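SVS_variant_AS1 (Streptomyces sp. CWA1, PDB 6TJA) probably acts as a class I terpene cyclase, an ancestral-reconstruction relative of spiroviolene synthase that turns a linear prenyl diphosphate into a polycyclic diterpene. Local coordinates at residues P11-C15 with T331-P336; D58-F63 with G304-W308; L96-P100 with I164-A168. The contacts are given in a common frame with arbitrary orientation. Residues are numbered along the deposited sequence.

Interaction 1 of 3, residues P11-C15 with T331-P336; sequences PPIYC and TWAESP
Two loops meet here at the surface of the protein: residues P11-C15, ahead of helix 25-38, and residues T331-P336, which follow helix 289-309. Neither segment is helical, and their end-to-end directions differ by 69°, so they cross instead of running side by side. The nearest CA atoms are those of Y14 and A333, 4.6 Å apart. One direct hydrogen bond joins the backbones, A333 N to I13 O at 3.0 Å with an N-H...O angle of 147°; beside it a water accepts from C15 N at 2.6 Å and donates to A333 O at 2.7 Å. In an all-helical terpene cyclase fold, the contact ties the N-terminal strap to the tail beyond the last long helix. P12 (phi/psi -69/156) is extended, and its CG lies 4.3 Å from A333 CB. Y14 takes a t rotamer (chi1 -176°), which lays its ring along the tail: P336 CD sits over the ring face as a CH-pi contact, 3.9 Å from the centroid and 20° off the normal, while the carbonyl oxygens of A333 and E334 approach the ring edge, at 3.6 Å from Y14 CD1 and 3.5 Å from Y14 CE1. W332, chi1 m and chi2 90°, sends its indole along I13 and C15, where CZ3 packs 4.0 Å from I13 CB and 3.8 Å from C15 CB, and CE3 comes 3.4 Å from I13 O. R303 of helix 289-309 makes a cation-pi contact with W332 and also hydrogen-bonds C15 O, while R269 of helix 258-283 holds Y14 O.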
loop_
_atom_site.group_PDB
_atom_site.type_symbol
_atom_site.label_atom_id
_atom_site.label_comp_id
_atom_site.label_asym_id
_atom_site.label_seq_id
_atom_site.Cartn_x
_atom_site.Cartn_y
_atom_site.Cartn_z
ATOM N N PRO A 11 -6.415 26.494 22.649
ATOM C CA PRO A 11 -5.935 25.947 23.923
ATOM C C PRO A 11 -4.532 25.353 23.761
ATOM O O PRO A 11 -4.167 24.922 22.666
ATOM C CB PRO A 11 -6.999 24.893 24.291
ATOM C CG PRO A 11 -7.600 24.467 22.958
ATOM C CD PRO A 11 -7.498 25.686 22.060
ATOM N N PRO A 12 -3.685 25.310 24.819
ATOM C CA PRO A 12 -2.350 24.722 24.697
ATOM C C PRO A 12 -2.486 23.198 24.513
ATOM O O PRO A 12 -3.510 22.651 24.866
ATOM C CB PRO A 12 -1.627 25.128 25.994
ATOM C CG PRO A 12 -2.745 25.357 26.999
ATOM C CD PRO A 12 -3.981 25.730 26.195
ATOM N N ILE A 13 -1.475 22.567 23.917
ATOM C CA ILE A 13 -1.478 21.126 23.533
ATOM C C ILE A 13 -1.188 20.267 24.772
ATOM O O ILE A 13 -0.202 20.593 25.489
ATOM C CB ILE A 13 -0.443 20.886 22.422
ATOM C CG1 ILE A 13 -0.698 21.816 21.234
ATOM C CG2 ILE A 13 -0.422 19.414 22.007
ATOM C CD1 ILE A 13 0.396 21.787 20.185
ATOM N N TYR A 14 -2.012 19.235 25.024
ATOM C CA TYR A 14 -1.735 18.121 25.974
ATOM C C TYR A 14 -0.691 17.203 25.322
ATOM O O TYR A 14 -0.979 16.608 24.285
ATOM C CB TYR A 14 -3.011 17.335 26.328
ATOM C CG TYR A 14 -2.790 16.257 27.361
ATOM C CD1 TYR A 14 -2.276 16.583 28.604
ATOM C CD2 TYR A 14 -3.024 14.910 27.097
ATOM C CE1 TYR A 14 -2.024 15.615 29.566
ATOM C CE2 TYR A 14 -2.764 13.926 28.049
ATOM C CZ TYR A 14 -2.268 14.283 29.292
ATOM O OH TYR A 14 -1.991 13.371 30.281
ATOM N N CYS A 15 0.531 17.151 25.838
ATOM C CA CYS A 15 1.578 16.263 25.272
ATOM C C CYS A 15 2.641 15.940 26.311
ATOM O O CYS A 15 3.791 16.373 26.179
ATOM C CB CYS A 15 2.250 16.862 24.048
ATOM S SG CYS A 15 3.016 15.588 23.010
ATOM N N THR A 331 4.464 26.679 26.452
ATOM C CA THR A 331 3.445 26.226 27.439
ATOM C C THR A 331 2.732 24.985 26.876
ATOM O O THR A 331 2.332 24.989 25.705
ATOM C CB THR A 331 2.483 27.363 27.814
ATOM O OG1 THR A 331 1.913 27.907 26.620
ATOM C CG2 THR A 331 3.161 28.463 28.607
ATOM N N TRP A 332 2.591 23.963 27.707
ATOM C CA TRP A 332 1.773 22.753 27.452
ATOM C C TRP A 332 0.623 22.660 28.453
ATOM O O TRP A 332 0.835 23.067 29.600
ATOM C CB TRP A 332 2.660 21.522 27.555
ATOM C CG TRP A 332 3.839 21.629 26.651
ATOM C CD1 TRP A 332 5.051 22.162 26.969
ATOM C CD2 TRP A 332 3.909 21.216 25.276
ATOM N NE1 TRP A 332 5.871 22.110 25.879
ATOM C CE2 TRP A 332 5.210 21.528 24.830
ATOM C CE3 TRP A 332 3.025 20.587 24.392
ATOM C CZ2 TRP A 332 5.640 21.246 23.532
ATOM C CZ3 TRP A 332 3.444 20.325 23.107
ATOM C CH2 TRP A 332 4.735 20.647 22.681
ATOM N N ALA A 333 -0.508 22.071 28.029
ATOM C CA ALA A 333 -1.639 21.670 28.900
ATOM C C ALA A 333 -1.146 20.568 29.830
ATOM O O ALA A 333 -0.507 19.636 29.326
ATOM C CB ALA A 333 -2.823 21.190 28.090
ATOM N N GLU A 334 -1.498 20.654 31.109
ATOM C CA GLU A 334 -1.094 19.691 32.157
ATOM C C GLU A 334 -2.078 18.513 32.182
ATOM O O GLU A 334 -1.645 17.391 32.520
ATOM C CB GLU A 334 -1.018 20.437 33.491
ATOM C CG GLU A 334 -0.533 19.586 34.645
ATOM C CD GLU A 334 -0.482 20.358 35.951
ATOM O OE1 GLU A 334 -0.422 21.616 35.888
ATOM O OE2 GLU A 334 -0.511 19.707 37.023
ATOM N N SER A 335 -3.342 18.744 31.823
ATOM C CA SER A 335 -4.429 17.724 31.816
ATOM C C SER A 335 -5.025 17.603 30.421
ATOM O O SER A 335 -5.043 18.582 29.672
ATOM C CB SER A 335 -5.523 18.087 32.794
ATOM O OG SER A 335 -4.989 18.529 34.030
ATOM N N PRO A 336 -5.585 16.424 30.052
ATOM C CA PRO A 336 -6.385 16.290 28.830
ATOM C C PRO A 336 -7.739 17.010 28.977
ATOM O O PRO A 336 -8.203 17.153 30.063
ATOM C CB PRO A 336 -6.561 14.765 28.686
ATOM C CG PRO A 336 -6.539 14.277 30.114
ATOM C CD PRO A 336 -5.511 15.156 30.800
HETATM O O HOH W 1 1.460 18.264 28.023
#

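Interaction 2 of 3, residues D58-F63 with G304-W308; sequences DFFARF and GNAEW
A largely buried salt-bridge network and an edge-to-face aromatic pair join the D58-F63 part of the chain, on helix 56-61, to helix 289-309 of the helical cyclase fold. The backbones come close at two points, F59 to W308 (CA-CA 5.9 Å) and R62 to G304 (CA-CA 5.2 Å). An ideal CB on G304 would fall 2.8 Å from R62 CB, so its missing side chain is what lets R62 lie against the helix. F59 (chi1 177°) directs its ring edge at the face of W308 (chi1 165°): F59 CD1 is 3.6 Å from W308 CD2, the F59 and pyrrole-ring centroids are 5.1 Å apart, and the planes stand at 80°. F59 CB adds a CH-pi contact, 3.9 Å from the five-membered-ring centroid. The indole NE1 bonds to T54 O. R62, extended through chi3, donates from NE to D58 OD2 at 3.0 Å and from NH2 to the same oxygen at 3.2 Å, and its NH1 reaches E307 OE2 at 3.3 Å, a weak bond. E307 OE1 is held more firmly by R303. R62 is thus paired mainly with D58 of its own segment, and the link across to E307 is a weak ionic one added to aromatic packing.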
loop_
_atom_site.group_PDB
_atom_site.type_symbol
_atom_site.label_atom_id
_atom_site.label_comp_id
_atom_site.label_asym_id
_atom_site.label_seq_id
_atom_site.Cartn_x
_atom_site.Cartn_y
_atom_site.Cartn_z
ATOM N N ASP A 58 15.568 19.237 11.695
ATOM C CA ASP A 58 15.141 19.524 13.087
ATOM C C ASP A 58 13.965 18.594 13.424
ATOM O O ASP A 58 13.949 17.981 14.507
ATOM C CB ASP A 58 14.769 21.006 13.259
ATOM C CG ASP A 58 14.614 21.455 14.707
ATOM O OD1 ASP A 58 15.664 21.806 15.324
ATOM O OD2 ASP A 58 13.459 21.441 15.213
ATOM N N PHE A 59 12.990 18.525 12.518
ATOM C CA PHE A 59 11.769 17.699 12.672
ATOM C C PHE A 59 12.189 16.253 12.963
ATOM O O PHE A 59 11.816 15.763 14.016
ATOM C CB PHE A 59 10.875 17.849 11.442
ATOM C CG PHE A 59 9.643 16.997 11.457
ATOM C CD1 PHE A 59 8.483 17.463 12.034
ATOM C CD2 PHE A 59 9.649 15.741 10.877
ATOM C CE1 PHE A 59 7.340 16.678 12.034
ATOM C CE2 PHE A 59 8.498 14.971 10.857
ATOM C CZ PHE A 59 7.350 15.432 11.456
ATOM N N PHE A 60 12.919 15.575 12.079
ATOM C CA PHE A 60 13.098 14.114 12.217
ATOM C C PHE A 60 14.203 13.785 13.231
ATOM O O PHE A 60 14.161 12.666 13.754
ATOM C CB PHE A 60 13.326 13.413 10.884
ATOM C CG PHE A 60 12.936 11.953 10.971
ATOM C CD1 PHE A 60 11.607 11.595 11.131
ATOM C CD2 PHE A 60 13.890 10.955 10.963
ATOM C CE1 PHE A 60 11.240 10.265 11.270
ATOM C CE2 PHE A 60 13.516 9.627 11.044
ATOM C CZ PHE A 60 12.194 9.284 11.188
ATOM N N ALA A 61 15.096 14.733 13.543
ATOM C CA ALA A 61 16.102 14.619 14.621
ATOM C C ALA A 61 15.404 14.475 15.981
ATOM O O ALA A 61 16.030 13.985 16.952
ATOM C CB ALA A 61 17.027 15.824 14.568
ATOM N N ARG A 62 14.157 14.928 16.066
ATOM C CA ARG A 62 13.267 14.746 17.239
ATOM C C ARG A 62 12.588 13.368 17.250
ATOM O O ARG A 62 12.179 12.928 18.344
ATOM C CB ARG A 62 12.228 15.859 17.271
ATOM C CG ARG A 62 12.849 17.243 17.409
ATOM C CD ARG A 62 11.735 18.256 17.197
ATOM N NE ARG A 62 12.209 19.620 17.258
ATOM C CZ ARG A 62 12.428 20.285 18.379
ATOM N NH1 ARG A 62 12.177 19.720 19.547
ATOM N NH2 ARG A 62 12.885 21.519 18.331
ATOM N N PHE A 63 12.492 12.705 16.119
ATOM C CA PHE A 63 11.896 11.387 16.044
ATOM C C PHE A 63 12.903 10.316 16.408
ATOM O O PHE A 63 12.566 9.365 17.010
ATOM C CB PHE A 63 11.374 11.115 14.639
ATOM C CG PHE A 63 10.041 11.696 14.367
ATOM C CD1 PHE A 63 9.822 13.033 14.521
ATOM C CD2 PHE A 63 9.004 10.899 13.979
ATOM C CE1 PHE A 63 8.599 13.574 14.287
ATOM C CE2 PHE A 63 7.770 11.428 13.744
ATOM C CZ PHE A 63 7.569 12.767 13.889
ATOM N N GLY A 304 7.589 15.540 19.190
ATOM C CA GLY A 304 8.426 16.277 18.221
ATOM C C GLY A 304 7.584 16.925 17.138
ATOM O O GLY A 304 7.818 18.116 16.803
ATOM N N ASN A 305 6.643 16.180 16.559
ATOM C CA ASN A 305 5.650 16.770 15.633
ATOM C C ASN A 305 4.980 17.990 16.273
ATOM O O ASN A 305 4.928 19.069 15.625
ATOM C CB ASN A 305 4.588 15.764 15.242
ATOM C CG ASN A 305 3.598 16.381 14.290
ATOM O OD1 ASN A 305 3.918 16.539 13.117
ATOM N ND2 ASN A 305 2.433 16.743 14.800
ATOM N N ALA A 306 4.466 17.863 17.488
ATOM C CA ALA A 306 3.753 18.983 18.158
ATOM C C ALA A 306 4.714 20.159 18.386
ATOM O O ALA A 306 4.352 21.318 18.091
ATOM C CB ALA A 306 3.130 18.509 19.440
ATOM N N GLU A 307 5.924 19.868 18.851
ATOM C CA GLU A 307 6.903 20.888 19.317
ATOM C C GLU A 307 7.459 21.602 18.084
ATOM O O GLU A 307 7.446 22.834 18.058
ATOM C CB GLU A 307 8.010 20.248 20.179
ATOM C CG GLU A 307 8.766 21.252 21.015
ATOM C CD GLU A 307 9.614 20.708 22.154
ATOM O OE1 GLU A 307 9.075 19.949 22.999
ATOM O OE2 GLU A 307 10.810 21.073 22.215
ATOM N N TRP A 308 7.921 20.856 17.084
ATOM C CA TRP A 308 8.414 21.441 15.804
ATOM C C TRP A 308 7.338 22.381 15.233
ATOM O O TRP A 308 7.707 23.479 14.799
ATOM C CB TRP A 308 8.833 20.348 14.808
ATOM C CG TRP A 308 9.005 20.820 13.400
ATOM C CD1 TRP A 308 10.163 21.174 12.777
ATOM C CD2 TRP A 308 7.958 20.985 12.434
ATOM N NE1 TRP A 308 9.906 21.543 11.488
ATOM C CE2 TRP A 308 8.565 21.423 11.242
ATOM C CE3 TRP A 308 6.575 20.783 12.454
ATOM C CZ2 TRP A 308 7.824 21.689 10.083
ATOM C CZ3 TRP A 308 5.846 21.031 11.306
ATOM C CH2 TRP A 308 6.462 21.498 10.141
#

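Interaction 3 of 3, residues L96-P100 with I164-A168; sequences LSTRP and IGNQA
The CG2 methyl of I164 lies against the backbone of the L96-R99 beta turn and the start of P100: 3.5 Å to L96 O, 3.8 Å to S97 O, 3.9 Å to R99 N and 3.7 Å to P100 N. This is helix-against-connector packing in the class I terpene cyclase fold, where the loop after helix 70-91 turns into helix 100-115 beside the C-terminal end of helix 143-169. The turn closes through a hydrogen bond from R99 N to L96 O (3.1 Å), with S97 (phi/psi -67/-9) and T98 (-138/21) at its corners. R99 then occupies the N-cap position, and P100 opens helix 100-115. The nearest CA pairs are T98 with A168, 4.4 Å, and P100 with G165, 5.3 Å. No hydrogen bond crosses between the segments; the contact is van der Waals packing of I164, G165 and A168 against the turn and P100. I164, in the m,t rotamer with its CB toward the turn, meets P100 at CG2-CD 4.1 Å, and P100 CG lies 4.0 Å from G165 CA. S97 directs its own CB away and bonds G94 O through OG. The second subunit, another copy of the protein, packs nearby, with its N104 against P100. At the far end of the contact, P100 CD lies 3.7 Å from A168 CB, and T98 O comes closer still to that methyl, at 3.3 Å.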
loop_
_atom_site.group_PDB
_atom_site.type_symbol
_atom_site.label_atom_id
_atom_site.label_comp_id
_atom_site.label_asym_id
_atom_site.label_seq_id
_atom_site.Cartn_x
_atom_site.Cartn_y
_atom_site.Cartn_z
ATOM N N LEU A 96 -2.996 19.408 -10.175
ATOM C CA LEU A 96 -3.439 18.118 -9.714
ATOM C C LEU A 96 -4.267 17.999 -8.447
ATOM O O LEU A 96 -4.885 16.981 -8.246
ATOM C CB LEU A 96 -2.245 17.204 -9.590
ATOM C CG LEU A 96 -1.996 16.504 -10.890
ATOM C CD1 LEU A 96 -1.298 17.505 -11.743
ATOM C CD2 LEU A 96 -1.153 15.273 -10.708
ATOM N N SER A 97 -4.302 19.050 -7.643
ATOM C CA SER A 97 -4.983 19.084 -6.316
ATOM C C SER A 97 -6.508 18.983 -6.434
ATOM O O SER A 97 -7.166 18.870 -5.393
ATOM C CB SER A 97 -4.592 20.317 -5.525
ATOM O OG SER A 97 -5.230 21.483 -6.032
ATOM N N THR A 98 -7.070 19.059 -7.638
ATOM C CA THR A 98 -8.527 18.899 -7.852
ATOM C C THR A 98 -8.732 18.048 -9.095
ATOM O O THR A 98 -9.829 18.120 -9.686
ATOM C CB THR A 98 -9.230 20.257 -7.988
ATOM O OG1 THR A 98 -8.561 20.959 -9.028
ATOM C CG2 THR A 98 -9.184 21.110 -6.740
ATOM N N ARG A 99 -7.703 17.283 -9.470
ATOM C CA ARG A 99 -7.687 16.466 -10.715
ATOM C C ARG A 99 -7.301 15.039 -10.331
ATOM O O ARG A 99 -6.187 14.574 -10.607
ATOM C CB ARG A 99 -6.820 17.159 -11.781
ATOM C CG ARG A 99 -7.337 18.525 -12.249
ATOM C CD ARG A 99 -8.724 18.526 -12.907
ATOM N NE ARG A 99 -8.619 17.898 -14.222
ATOM C CZ ARG A 99 -8.326 18.518 -15.378
ATOM N NH1 ARG A 99 -8.163 19.833 -15.427
ATOM N NH2 ARG A 99 -8.208 17.798 -16.489
ATOM N N PRO A 100 -8.233 14.302 -9.679
ATOM C CA PRO A 100 -7.943 12.971 -9.170
ATOM C C PRO A 100 -7.437 12.050 -10.279
ATOM O O PRO A 100 -6.525 11.289 -9.997
ATOM C CB PRO A 100 -9.245 12.414 -8.597
ATOM C CG PRO A 100 -10.280 13.494 -8.803
ATOM C CD PRO A 100 -9.607 14.708 -9.389
ATOM N N ILE A 164 -7.908 14.500 -2.600
ATOM C CA ILE A 164 -8.023 15.206 -3.913
ATOM C C ILE A 164 -9.377 14.880 -4.583
ATOM O O ILE A 164 -9.974 15.789 -5.212
ATOM C CB ILE A 164 -6.822 14.822 -4.802
ATOM C CG1 ILE A 164 -5.530 15.459 -4.290
ATOM C CG2 ILE A 164 -7.075 15.173 -6.250
ATOM C CD1 ILE A 164 -4.295 15.013 -5.060
ATOM N N GLY A 165 -9.824 13.618 -4.493
ATOM C CA GLY A 165 -11.144 13.166 -4.955
ATOM C C GLY A 165 -12.241 13.966 -4.272
ATOM O O GLY A 165 -13.153 14.459 -4.997
ATOM N N ASN A 166 -12.156 14.106 -2.942
ATOM C CA ASN A 166 -13.140 14.881 -2.132
ATOM C C ASN A 166 -13.161 16.342 -2.607
ATOM O O ASN A 166 -14.276 16.886 -2.820
ATOM C CB ASN A 166 -12.841 14.806 -0.634
ATOM C CG ASN A 166 -13.175 13.466 -0.013
ATOM O OD1 ASN A 166 -13.753 12.608 -0.673
ATOM N ND2 ASN A 166 -12.802 13.279 1.248
ATOM N N GLN A 167 -11.980 16.916 -2.844
ATOM C CA GLN A 167 -11.797 18.334 -3.259
ATOM C C GLN A 167 -12.436 18.570 -4.630
ATOM O O GLN A 167 -13.216 19.499 -4.732
ATOM C CB GLN A 167 -10.321 18.737 -3.262
ATOM C CG GLN A 167 -9.832 19.239 -1.903
ATOM C CD GLN A 167 -10.588 20.443 -1.389
ATOM O OE1 GLN A 167 -11.383 20.359 -0.450
ATOM N NE2 GLN A 167 -10.355 21.582 -2.017
ATOM N N ALA A 168 -12.141 17.742 -5.633
ATOM C CA ALA A 168 -12.701 17.895 -6.991
ATOM C C ALA A 168 -14.222 18.006 -6.863
ATOM O O ALA A 168 -14.796 18.862 -7.566
ATOM C CB ALA A 168 -12.306 16.749 -7.896
#

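How the interactions relate
From the N terminus the chain runs through 11-15, 58-63 and the 96-100 turn. Interaction 3 closes the shortest loop, at 164-168, and ties the connector between helices 70-91 and 100-115 to the end of helix 143-169. Interaction 2 closes next, at 304-308, joining helix 56-61 to helix 289-309, and interaction 1 last, at 331-336, joining the N-terminal loop to the C-terminal one. Each loop lies within the next, and none cross. Interactions 1 and 2 have centres about 17 Å apart and touch where W332 CZ2 packs 3.7 Å from E307 OE1. Interaction 3 stands alone, about 29 Å from interaction 2 between centres, across the centre of the chain.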